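Dihydrodipicolinate synthase (Agrobacterium tumefaciens, PDB 3B4U) probably catalyses the condensation of pyruvate with aspartate semialdehyde, the step that opens the diaminopimelate route to lysine. Local coordinates at residues 3-7 / 221-226; 11-15 / 250-254; 113-118 / 147-151; 244-249 / 270-274. One frame throughout, in Å; residues are numbered along the deposited sequence.

Contact 1: residues 3-7 / 221-226; sequences QKFGL and VRAMAV
The forked end of Leu-7 overlaps the last turn of helix 218-225, each methyl taking a different part of it. CD1 approaches CG1 of Val-221 to 3.7 Å, the two side chains crossing at about a right angle, and meets the CB of Ala-225 more loosely at 4.1 Å. The other branch, CD2, lies against the helix backbone, 3.7 Å from the N of Arg-222. Val-226 covers the neighbouring strand backbone: its CG2 sits 4.0 Å from the CA of Gly-6 and also lies 3.9 Å above the guanidinium plane of Arg-222, offset toward the rim. The phi of Gly-6, 85°, is a backbone conformation that glycine takes readily. At the exposed edge, Lys-4 bends at chi3 (60°) and brings NZ within 2.8 Å of water 1, which in turn donates to the carbonyl O of Ala-225. Arg-222 is pinned elsewhere, its NH1 bridging Asp-39 OD2 and bonding Gly-37 O; the same Asp-39 oxygen accepts from Leu-7 N. The contact is therefore apolar where strand meets helix, while its polar links run around that patch, through a water at Lys-4 and a carboxylate oxygen shared by Leu-7 and Arg-222.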
loop_
_atom_site.group_PDB
_atom_site.type_symbol
_atom_site.label_atom_id
_atom_site.label_comp_id
_atom_site.label_asym_id
_atom_site.label_seq_id
_atom_site.Cartn_x
_atom_site.Cartn_y
_atom_site.Cartn_z
ATOM N N GLN B 3 5.238 18.090 -28.371
ATOM C CA GLN B 3 5.427 16.646 -28.083
ATOM C C GLN B 3 5.694 16.400 -26.596
ATOM O O GLN B 3 5.512 15.281 -26.121
ATOM C CB GLN B 3 6.546 16.061 -28.958
ATOM C CG GLN B 3 7.078 14.681 -28.547
ATOM C CD GLN B 3 8.406 14.715 -27.764
ATOM O OE1 GLN B 3 8.474 15.170 -26.607
ATOM N NE2 GLN B 3 9.465 14.201 -28.393
ATOM N N LYS B 4 6.089 17.436 -25.855
ATOM C CA LYS B 4 6.372 17.248 -24.434
ATOM C C LYS B 4 5.115 16.795 -23.696
ATOM O O LYS B 4 3.978 17.029 -24.123
ATOM C CB LYS B 4 6.912 18.537 -23.794
ATOM C CG LYS B 4 5.862 19.657 -23.666
ATOM C CD LYS B 4 6.301 20.848 -22.777
ATOM C CE LYS B 4 7.534 21.554 -23.251
ATOM N NZ LYS B 4 7.741 22.857 -22.502
ATOM N N PHE B 5 5.325 16.200 -22.541
ATOM C CA PHE B 5 4.227 15.810 -21.674
ATOM C C PHE B 5 3.314 16.984 -21.334
ATOM O O PHE B 5 2.080 16.876 -21.450
ATOM C CB PHE B 5 4.797 15.150 -20.410
ATOM C CG PHE B 5 3.736 14.684 -19.453
ATOM C CD1 PHE B 5 3.189 13.427 -19.565
ATOM C CD2 PHE B 5 3.260 15.524 -18.462
ATOM C CE1 PHE B 5 2.190 13.009 -18.710
ATOM C CE2 PHE B 5 2.281 15.110 -17.570
ATOM C CZ PHE B 5 1.737 13.845 -17.712
ATOM N N GLY B 6 3.892 18.094 -20.902
ATOM C CA GLY B 6 3.126 19.295 -20.608
ATOM C C GLY B 6 2.554 19.293 -19.198
ATOM O O GLY B 6 3.185 18.839 -18.243
ATOM N N LEU B 7 1.357 19.843 -19.080
ATOM C CA LEU B 7 0.669 19.957 -17.801
ATOM C C LEU B 7 -0.449 18.928 -17.724
ATOM O O LEU B 7 -1.349 18.911 -18.567
ATOM C CB LEU B 7 0.074 21.369 -17.628
ATOM C CG LEU B 7 -0.710 21.556 -16.341
ATOM C CD1 LEU B 7 0.150 21.250 -15.090
ATOM C CD2 LEU B 7 -1.311 22.958 -16.257
ATOM N N VAL B 221 -0.307 27.410 -13.155
ATOM C CA VAL B 221 0.605 26.269 -13.187
ATOM C C VAL B 221 1.106 26.026 -14.609
ATOM O O VAL B 221 2.261 25.668 -14.787
ATOM C CB VAL B 221 0.004 25.003 -12.540
ATOM C CG1 VAL B 221 1.000 23.862 -12.608
ATOM C CG2 VAL B 221 -0.392 25.273 -11.072
ATOM N N ARG B 222 0.258 26.205 -15.624
ATOM C CA ARG B 222 0.720 26.016 -16.996
ATOM C C ARG B 222 1.910 26.913 -17.339
ATOM O O ARG B 222 2.849 26.493 -17.997
ATOM C CB ARG B 222 -0.438 26.215 -17.978
ATOM C CG ARG B 222 -0.031 25.874 -19.389
ATOM C CD ARG B 222 -1.117 26.152 -20.430
ATOM N NE ARG B 222 -0.579 25.912 -21.770
ATOM C CZ ARG B 222 -0.406 24.735 -22.346
ATOM N NH1 ARG B 222 -0.841 23.590 -21.790
ATOM N NH2 ARG B 222 0.224 24.702 -23.508
ATOM N N ALA B 223 1.868 28.150 -16.859
ATOM C CA ALA B 223 2.959 29.088 -17.157
ATOM C C ALA B 223 4.270 28.557 -16.600
ATOM O O ALA B 223 5.327 28.793 -17.178
ATOM C CB ALA B 223 2.629 30.445 -16.601
ATOM N N MET B 224 4.217 27.841 -15.487
ATOM C CA MET B 224 5.390 27.242 -14.880
ATOM C C MET B 224 5.798 25.939 -15.590
ATOM O O MET B 224 6.946 25.770 -15.997
ATOM C CB MET B 224 5.112 26.931 -13.404
ATOM C CG MET B 224 4.700 28.130 -12.563
ATOM S SD MET B 224 3.919 27.681 -10.880
ATOM C CE MET B 224 5.485 27.339 -9.983
ATOM N N ALA B 225 4.847 25.029 -15.744
ATOM C CA ALA B 225 5.094 23.653 -16.188
ATOM C C ALA B 225 5.393 23.580 -17.668
ATOM O O ALA B 225 6.134 22.696 -18.093
ATOM C CB ALA B 225 3.863 22.771 -15.873
ATOM N N VAL B 226 4.787 24.472 -18.463
ATOM C CA VAL B 226 4.944 24.451 -19.916
ATOM C C VAL B 226 5.865 25.574 -20.339
ATOM O O VAL B 226 6.805 25.346 -21.107
ATOM C CB VAL B 226 3.571 24.515 -20.628
ATOM C CG1 VAL B 226 3.745 24.605 -22.160
ATOM C CG2 VAL B 226 2.750 23.304 -20.239
HETATM O O HOH W 1 7.900 21.617 -19.983
#

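Contact 2: residues 11-15 / 250-254; sequences LTTPF and VKVLV
Lys-251 runs alongside Thr-12 in the opposite direction and ends on the carbonyl of Thr-13, the tight part of this buried contact. Its NZ donates to Thr-13 O over 2.7 Å, with a C=O...N angle of 158° and the donor tilted 22° from the carbonyl plane. A bend at chi3 (109°), far from a staggered value, turns the amine onto that oxygen. NZ also lies 3.5 Å from CE2 of Phe-15, obliquely to the ring, while Thr-13 O stands 3.4 Å above the plane of the same ring, offset toward its rim. Glu-49 OE2, by a salt bridge, and Asp-265 O add to the grip on the amine. The water side is slacker: water 2 accepts firmly from Phe-15 N at 2.9 Å but only weakly from NZ at 3.4 Å. The aliphatic part packs at ordinary van der Waals distance, Thr-12 CG2 lying 3.7 Å from Lys-251 CG and 3.9 Å from Val-250 CG1; looser is Thr-12 OG1, which faces Val-254 CG2 tip to tip at 4.1 Å. A buried amine held by two carbonyls and a carboxylate is probably protonated, its charge met by Glu-49, while the bond to Thr-13 O joins the loop after strand 6-10 to helix 246-258.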
loop_
_atom_site.group_PDB
_atom_site.type_symbol
_atom_site.label_atom_id
_atom_site.label_comp_id
_atom_site.label_asym_id
_atom_site.label_seq_id
_atom_site.Cartn_x
_atom_site.Cartn_y
_atom_site.Cartn_z
ATOM N N LEU B 11 -5.847 14.920 -10.908
ATOM C CA LEU B 11 -7.256 15.269 -10.792
ATOM C C LEU B 11 -7.820 14.809 -9.454
ATOM O O LEU B 11 -7.677 13.659 -9.062
ATOM C CB LEU B 11 -8.055 14.619 -11.931
ATOM C CG LEU B 11 -9.371 15.296 -12.231
ATOM C CD1 LEU B 11 -9.162 16.598 -12.995
ATOM C CD2 LEU B 11 -10.307 14.341 -12.979
ATOM N N THR B 12 -8.549 15.693 -8.795
ATOM C CA THR B 12 -9.296 15.340 -7.597
ATOM C C THR B 12 -10.509 14.474 -7.964
ATOM O O THR B 12 -11.097 14.608 -9.039
ATOM C CB THR B 12 -9.719 16.632 -6.873
ATOM O OG1 THR B 12 -10.248 17.581 -7.813
ATOM C CG2 THR B 12 -8.532 17.275 -6.168
ATOM N N THR B 13 -10.879 13.622 -7.013
ATOM C CA THR B 13 -11.981 12.684 -7.175
ATOM C C THR B 13 -13.108 13.145 -6.270
ATOM O O THR B 13 -12.922 13.177 -5.052
ATOM C CB THR B 13 -11.561 11.264 -6.799
ATOM O OG1 THR B 13 -10.453 10.851 -7.617
ATOM C CG2 THR B 13 -12.707 10.278 -6.994
ATOM N N PRO B 14 -14.286 13.495 -6.824
ATOM C CA PRO B 14 -15.398 13.954 -6.008
ATOM C C PRO B 14 -16.243 12.793 -5.523
ATOM O O PRO B 14 -16.541 11.889 -6.291
ATOM C CB PRO B 14 -16.190 14.853 -6.965
ATOM C CG PRO B 14 -15.981 14.226 -8.324
ATOM C CD PRO B 14 -14.602 13.556 -8.258
ATOM N N PHE B 15 -16.661 12.855 -4.264
ATOM C CA PHE B 15 -17.522 11.845 -3.655
ATOM C C PHE B 15 -18.866 12.438 -3.245
ATOM O O PHE B 15 -18.933 13.526 -2.701
ATOM C CB PHE B 15 -16.869 11.228 -2.422
ATOM C CG PHE B 15 -15.508 10.696 -2.699
ATOM C CD1 PHE B 15 -15.335 9.543 -3.466
ATOM C CD2 PHE B 15 -14.377 11.349 -2.219
ATOM C CE1 PHE B 15 -14.054 9.055 -3.760
ATOM C CE2 PHE B 15 -13.124 10.864 -2.504
ATOM C CZ PHE B 15 -12.963 9.726 -3.275
ATOM N N VAL B 250 -6.281 20.870 -1.071
ATOM C CA VAL B 250 -6.482 21.106 -2.481
ATOM C C VAL B 250 -7.960 21.075 -2.837
ATOM O O VAL B 250 -8.475 21.931 -3.561
ATOM C CB VAL B 250 -5.703 20.042 -3.310
ATOM C CG1 VAL B 250 -6.158 20.037 -4.758
ATOM C CG2 VAL B 250 -4.215 20.323 -3.261
ATOM N N LYS B 251 -8.672 20.082 -2.301
ATOM C CA LYS B 251 -10.109 19.989 -2.562
ATOM C C LYS B 251 -10.893 21.197 -2.046
ATOM O O LYS B 251 -11.810 21.678 -2.710
ATOM C CB LYS B 251 -10.646 18.672 -2.018
ATOM C CG LYS B 251 -10.176 17.447 -2.820
ATOM C CD LYS B 251 -10.723 16.128 -2.238
ATOM C CE LYS B 251 -11.767 15.530 -3.158
ATOM N NZ LYS B 251 -12.279 14.251 -2.617
ATOM N N VAL B 252 -10.499 21.715 -0.886
ATOM C CA VAL B 252 -11.112 22.948 -0.371
ATOM C C VAL B 252 -10.975 24.077 -1.400
ATOM O O VAL B 252 -11.899 24.822 -1.630
ATOM C CB VAL B 252 -10.451 23.360 0.983
ATOM C CG1 VAL B 252 -10.772 24.799 1.353
ATOM C CG2 VAL B 252 -10.837 22.444 2.125
ATOM N N LEU B 253 -9.817 24.181 -2.039
ATOM C CA LEU B 253 -9.605 25.247 -3.011
ATOM C C LEU B 253 -10.276 24.991 -4.352
ATOM O O LEU B 253 -10.673 25.938 -5.018
ATOM C CB LEU B 253 -8.117 25.582 -3.125
ATOM C CG LEU B 253 -7.596 26.267 -1.848
ATOM C CD1 LEU B 253 -6.102 26.528 -1.964
ATOM C CD2 LEU B 253 -8.310 27.604 -1.573
ATOM N N VAL B 254 -10.480 23.734 -4.741
ATOM C CA VAL B 254 -11.357 23.455 -5.878
ATOM C C VAL B 254 -12.760 23.977 -5.560
ATOM O O VAL B 254 -13.350 24.683 -6.373
ATOM C CB VAL B 254 -11.401 21.961 -6.254
ATOM C CG1 VAL B 254 -12.357 21.773 -7.414
ATOM C CG2 VAL B 254 -9.991 21.503 -6.621
HETATM O O HOH W 2 -15.568 15.147 -2.871
#

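Contact 3: residues 113-118 / 147-151; sequences VSDDGL and VTLSV
Ser-150 OG takes part in two hydrogen bonds: it donates to Asp-115 OD2 over 2.7 Å and accepts from the backbone N of Leu-153, capping helix 151-160. With chi1 at 71°, OG lies between the backbone N and the carbonyl carbon, where it can serve both partners. The carboxylate is met on the syn side of OD2, but 33° out of its plane. Its other oxygen, OD1, accepts a hydrogen bond from water 3 at 2.7 Å; that water also donates to Thr-148 O and accepts from Ser-150 N at 2.9 Å. Asp-115 is thus tied to the loop 147-151 through both oxygens, one directly and one through solvent. Beside this polar edge is an apolar one. Leu-118 and Val-147 slide past each other in opposite directions, so that Val-147 CG1 touches CD1 at 3.6 Å and CD2 of Leu-118 at 3.8 Å. Leu-149 CD2 reaches the same CD1 from 4.2 Å, and Val-113 CG2 approaches Val-147 CG1 obliquely at 4.1 Å. Ser-114 caps its own helix, its OG accepting from Gly-117 N at an N-H...O angle of 163°. Two serine N-caps stand here at the starts of helices 115-129 and 151-160, which follow strands 101-104 and 136-140, the second after the short helix 142-145, as expected of neighbouring beta-alpha units of a TIM barrel.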
loop_
_atom_site.group_PDB
_atom_site.type_symbol
_atom_site.label_atom_id
_atom_site.label_comp_id
_atom_site.label_asym_id
_atom_site.label_seq_id
_atom_site.Cartn_x
_atom_site.Cartn_y
_atom_site.Cartn_z
ATOM N N VAL B 113 13.247 -1.118 1.001
ATOM C CA VAL B 113 13.561 -2.027 -0.076
ATOM C C VAL B 113 14.721 -1.504 -0.921
ATOM O O VAL B 113 14.976 -0.331 -0.999
ATOM C CB VAL B 113 12.319 -2.332 -0.937
ATOM C CG1 VAL B 113 11.235 -3.008 -0.090
ATOM C CG2 VAL B 113 11.787 -1.070 -1.637
ATOM N N SER B 114 15.426 -2.441 -1.528
ATOM C CA SER B 114 16.642 -2.143 -2.276
ATOM C C SER B 114 16.357 -1.749 -3.719
ATOM O O SER B 114 15.340 -2.108 -4.300
ATOM C CB SER B 114 17.585 -3.339 -2.261
ATOM O OG SER B 114 17.076 -4.394 -3.018
ATOM N N ASP B 115 17.317 -1.058 -4.338
ATOM C CA ASP B 115 17.233 -0.769 -5.761
ATOM C C ASP B 115 17.129 -2.059 -6.569
ATOM O O ASP B 115 16.381 -2.116 -7.538
ATOM C CB ASP B 115 18.447 0.018 -6.253
ATOM C CG ASP B 115 18.413 1.469 -5.875
ATOM O OD1 ASP B 115 17.655 1.855 -4.962
ATOM O OD2 ASP B 115 19.166 2.239 -6.509
ATOM N N ASP B 116 17.889 -3.097 -6.201
ATOM C CA ASP B 116 17.812 -4.343 -6.928
ATOM C C ASP B 116 16.395 -4.936 -6.862
ATOM O O ASP B 116 15.867 -5.417 -7.846
ATOM C CB ASP B 116 18.838 -5.334 -6.397
ATOM C CG ASP B 116 20.263 -4.997 -6.763
ATOM O OD1 ASP B 116 20.500 -4.123 -7.624
ATOM O OD2 ASP B 116 21.164 -5.647 -6.209
ATOM N N GLY B 117 15.801 -4.929 -5.677
ATOM C CA GLY B 117 14.449 -5.401 -5.506
ATOM C C GLY B 117 13.448 -4.626 -6.345
ATOM O O GLY B 117 12.557 -5.188 -6.971
ATOM N N LEU B 118 13.618 -3.317 -6.372
ATOM C CA LEU B 118 12.739 -2.467 -7.187
ATOM C C LEU B 118 12.931 -2.714 -8.689
ATOM O O LEU B 118 11.957 -2.797 -9.424
ATOM C CB LEU B 118 12.984 -1.007 -6.856
ATOM C CG LEU B 118 12.514 -0.593 -5.469
ATOM C CD1 LEU B 118 13.023 0.787 -5.161
ATOM C CD2 LEU B 118 10.958 -0.640 -5.347
ATOM N N VAL B 147 9.472 4.967 -0.546
ATOM C CA VAL B 147 10.311 4.283 -1.530
ATOM C C VAL B 147 10.855 5.338 -2.483
ATOM O O VAL B 147 10.144 5.975 -3.233
ATOM C CB VAL B 147 9.541 3.190 -2.276
ATOM C CG1 VAL B 147 10.493 2.513 -3.250
ATOM C CG2 VAL B 147 8.918 2.192 -1.292
ATOM N N THR B 148 12.138 5.582 -2.386
ATOM C CA THR B 148 12.816 6.458 -3.316
ATOM C C THR B 148 13.216 5.692 -4.554
ATOM O O THR B 148 13.675 4.579 -4.464
ATOM C CB THR B 148 14.054 7.044 -2.639
ATOM O OG1 THR B 148 13.633 7.855 -1.521
ATOM C CG2 THR B 148 14.863 7.898 -3.595
ATOM N N LEU B 149 13.046 6.324 -5.702
ATOM C CA LEU B 149 13.578 5.815 -6.962
ATOM C C LEU B 149 14.854 6.579 -7.267
ATOM O O LEU B 149 14.831 7.721 -7.705
ATOM C CB LEU B 149 12.546 5.947 -8.082
ATOM C CG LEU B 149 11.153 5.377 -7.808
ATOM C CD1 LEU B 149 10.248 5.589 -9.013
ATOM C CD2 LEU B 149 11.222 3.924 -7.390
ATOM N N SER B 150 15.981 5.956 -7.012
ATOM C CA SER B 150 17.257 6.617 -7.181
ATOM C C SER B 150 17.535 6.949 -8.639
ATOM O O SER B 150 16.992 6.330 -9.553
ATOM C CB SER B 150 18.382 5.750 -6.632
ATOM O OG SER B 150 18.586 4.637 -7.481
ATOM N N VAL B 151 18.410 7.924 -8.853
ATOM C CA VAL B 151 18.868 8.232 -10.200
ATOM C C VAL B 151 19.442 6.993 -10.869
ATOM O O VAL B 151 19.178 6.717 -12.041
ATOM C CB VAL B 151 19.885 9.401 -10.184
ATOM C CG1 VAL B 151 20.458 9.636 -11.573
ATOM C CG2 VAL B 151 19.222 10.681 -9.621
HETATM O O HOH W 3 15.617 3.301 -5.883
#

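Contact 4: residues 244-249 / 270-274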
loop_
_atom_site.group_PDB
_atom_site.type_symbol
_atom_site.label_atom_id
_atom_site.label_comp_id
_atom_site.label_asym_id
_atom_site.label_seq_id
_atom_site.Cartn_x
_atom_site.Cartn_y
_atom_site.Cartn_z
ATOM N N PHE B 244 -1.862 22.085 6.686
ATOM C CA PHE B 244 -3.085 21.279 6.491
ATOM C C PHE B 244 -2.768 20.026 5.661
ATOM O O PHE B 244 -1.866 20.049 4.823
ATOM C CB PHE B 244 -4.158 22.155 5.809
ATOM C CG PHE B 244 -4.302 23.536 6.408
ATOM C CD1 PHE B 244 -4.989 23.723 7.606
ATOM C CD2 PHE B 244 -3.767 24.646 5.783
ATOM C CE1 PHE B 244 -5.103 24.999 8.164
ATOM C CE2 PHE B 244 -3.878 25.920 6.340
ATOM C CZ PHE B 244 -4.550 26.092 7.527
ATOM N N PRO B 245 -3.502 18.896 5.863
ATOM C CA PRO B 245 -3.320 17.742 4.965
ATOM C C PRO B 245 -3.480 18.130 3.499
ATOM O O PRO B 245 -4.390 18.857 3.155
ATOM C CB PRO B 245 -4.412 16.748 5.428
ATOM C CG PRO B 245 -4.457 16.999 6.874
ATOM C CD PRO B 245 -4.457 18.539 6.930
ATOM N N VAL B 246 -2.567 17.670 2.665
ATOM C CA VAL B 246 -2.411 18.272 1.335
ATOM C C VAL B 246 -3.626 18.053 0.435
ATOM O O VAL B 246 -4.149 19.008 -0.149
ATOM C CB VAL B 246 -1.103 17.781 0.620
ATOM C CG1 VAL B 246 -0.912 18.461 -0.712
ATOM C CG2 VAL B 246 0.144 17.957 1.465
ATOM N N THR B 247 -4.071 16.813 0.301
ATOM C CA THR B 247 -5.136 16.527 -0.624
ATOM C C THR B 247 -6.471 17.136 -0.181
ATOM O O THR B 247 -7.156 17.792 -0.975
ATOM C CB THR B 247 -5.193 15.016 -0.912
ATOM O OG1 THR B 247 -3.947 14.633 -1.535
ATOM C CG2 THR B 247 -6.373 14.673 -1.826
ATOM N N PRO B 248 -6.840 16.987 1.105
ATOM C CA PRO B 248 -8.055 17.673 1.542
ATOM C C PRO B 248 -8.007 19.212 1.327
ATOM O O PRO B 248 -9.011 19.811 0.957
ATOM C CB PRO B 248 -8.161 17.268 3.018
ATOM C CG PRO B 248 -7.454 15.913 3.103
ATOM C CD PRO B 248 -6.295 16.102 2.154
ATOM N N ALA B 249 -6.847 19.839 1.519
ATOM C CA ALA B 249 -6.727 21.280 1.292
ATOM C C ALA B 249 -6.851 21.671 -0.175
ATOM O O ALA B 249 -7.475 22.666 -0.507
ATOM C CB ALA B 249 -5.432 21.818 1.890
ATOM N N LEU B 270 -8.625 9.687 5.025
ATOM C CA LEU B 270 -8.567 11.139 5.141
ATOM C C LEU B 270 -9.804 11.630 5.883
ATOM O O LEU B 270 -10.813 10.925 5.936
ATOM C CB LEU B 270 -8.459 11.790 3.770
ATOM C CG LEU B 270 -7.264 11.395 2.895
ATOM C CD1 LEU B 270 -7.254 12.152 1.601
ATOM C CD2 LEU B 270 -5.938 11.593 3.637
ATOM N N VAL B 271 -9.695 12.834 6.424
ATOM C CA VAL B 271 -10.824 13.501 7.058
ATOM C C VAL B 271 -11.006 14.904 6.488
ATOM O O VAL B 271 -10.083 15.500 6.014
ATOM C CB VAL B 271 -10.678 13.523 8.591
ATOM C CG1 VAL B 271 -10.631 12.071 9.148
ATOM C CG2 VAL B 271 -9.532 14.328 9.044
ATOM N N ALA B 272 -12.250 15.370 6.550
ATOM C CA ALA B 272 -12.681 16.696 6.134
ATOM C C ALA B 272 -11.856 17.794 6.790
ATOM O O ALA B 272 -11.570 17.716 7.947
ATOM C CB ALA B 272 -14.184 16.872 6.516
ATOM N N ILE B 273 -11.477 18.826 6.045
ATOM C CA ILE B 273 -10.967 20.062 6.643
ATOM C C ILE B 273 -12.096 20.739 7.443
ATOM O O ILE B 273 -13.187 20.903 6.949
ATOM C CB ILE B 273 -10.476 21.029 5.540
ATOM C CG1 ILE B 273 -9.318 20.427 4.722
ATOM C CG2 ILE B 273 -10.076 22.381 6.143
ATOM C CD1 ILE B 273 -8.064 20.259 5.474
ATOM N N SER B 274 -11.809 21.170 8.669
ATOM C CA SER B 274 -12.830 21.842 9.506
ATOM C C SER B 274 -13.227 23.227 8.966
ATOM O O SER B 274 -12.455 23.825 8.197
ATOM C CB SER B 274 -12.321 22.033 10.922
ATOM O OG SER B 274 -11.442 23.151 10.956
HETATM O O HOH W 4 -11.307 18.822 2.721
#
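Pro-248 is the bump of this contact, and Leu-270 and Ile-273 with the backbone between them form the hollow that receives it. Its ring crosses the Leu-270 side chain at about a right angle: CG and CD are equally far from Leu-270 CD1, 4.1 Å from CG. The same CG rests 3.9 Å from the carbonyl O of Val-271, which lines the floor. Farther round the ring, CB meets Ile-273 CG1 at 3.8 Å, the tightest carbon-carbon approach here. The fit is reciprocal, because Ile-273 is a second bump. Its chi1 (-62°) puts CG1 beside the backbone N, and a second bend at chi2 (-68°) directs CD1 into a recess at the start of the helix. Pro-248 CB lies 3.9 Å from CD1, Pro-245 CD 4.3 Å and Phe-244 CB 4.4 Å, with Ala-249 N also lining the recess. Thr-247 CB makes a looser flank for Leu-270 CD1 at 4.3 Å. The polar link is slight: water 4 donates to Pro-248 O and accepts only weakly from Ile-273 N. Proline is readily accommodated here, since its nitrogen sits in the first turn, where no helical N-H bond is needed. Beyond the contact, Ser-274 OG caps helix 275-289 at Asp-277 N, and the Phe-244 side chain packs on Asp-277, Gln-280 and Ile-281 of that helix. Leu-270 and Val-271 face Phe-110 and Ser-114 of the second subunit, so the loop packs on the first turn of helix 246-258, runs into helix 275-289 and borders the second subunit.

In the fold
From the N terminus, strand 6-10 of the TIM barrel enters contact 1, which closes a loop of 213 residues on helix 218-225, beside the closing strand 208-211. The loop after that first strand makes contact 2 with helix 246-258, spanning 234 residues; the two contacts cross along the chain. Contact 3, a local closure of 28 residues between the start of helix 115-129 and the loop before helix 151-160, lies within both long loops, about 31 Å from contact 2 between centres. Contact 4 follows contacts 1 and 3 in series but crosses contact 2: both use helix 246-258, and Val-252 CG2 touches Ile-273 CG1 at 3.6 Å. Contacts 3 and 4 both border the second subunit.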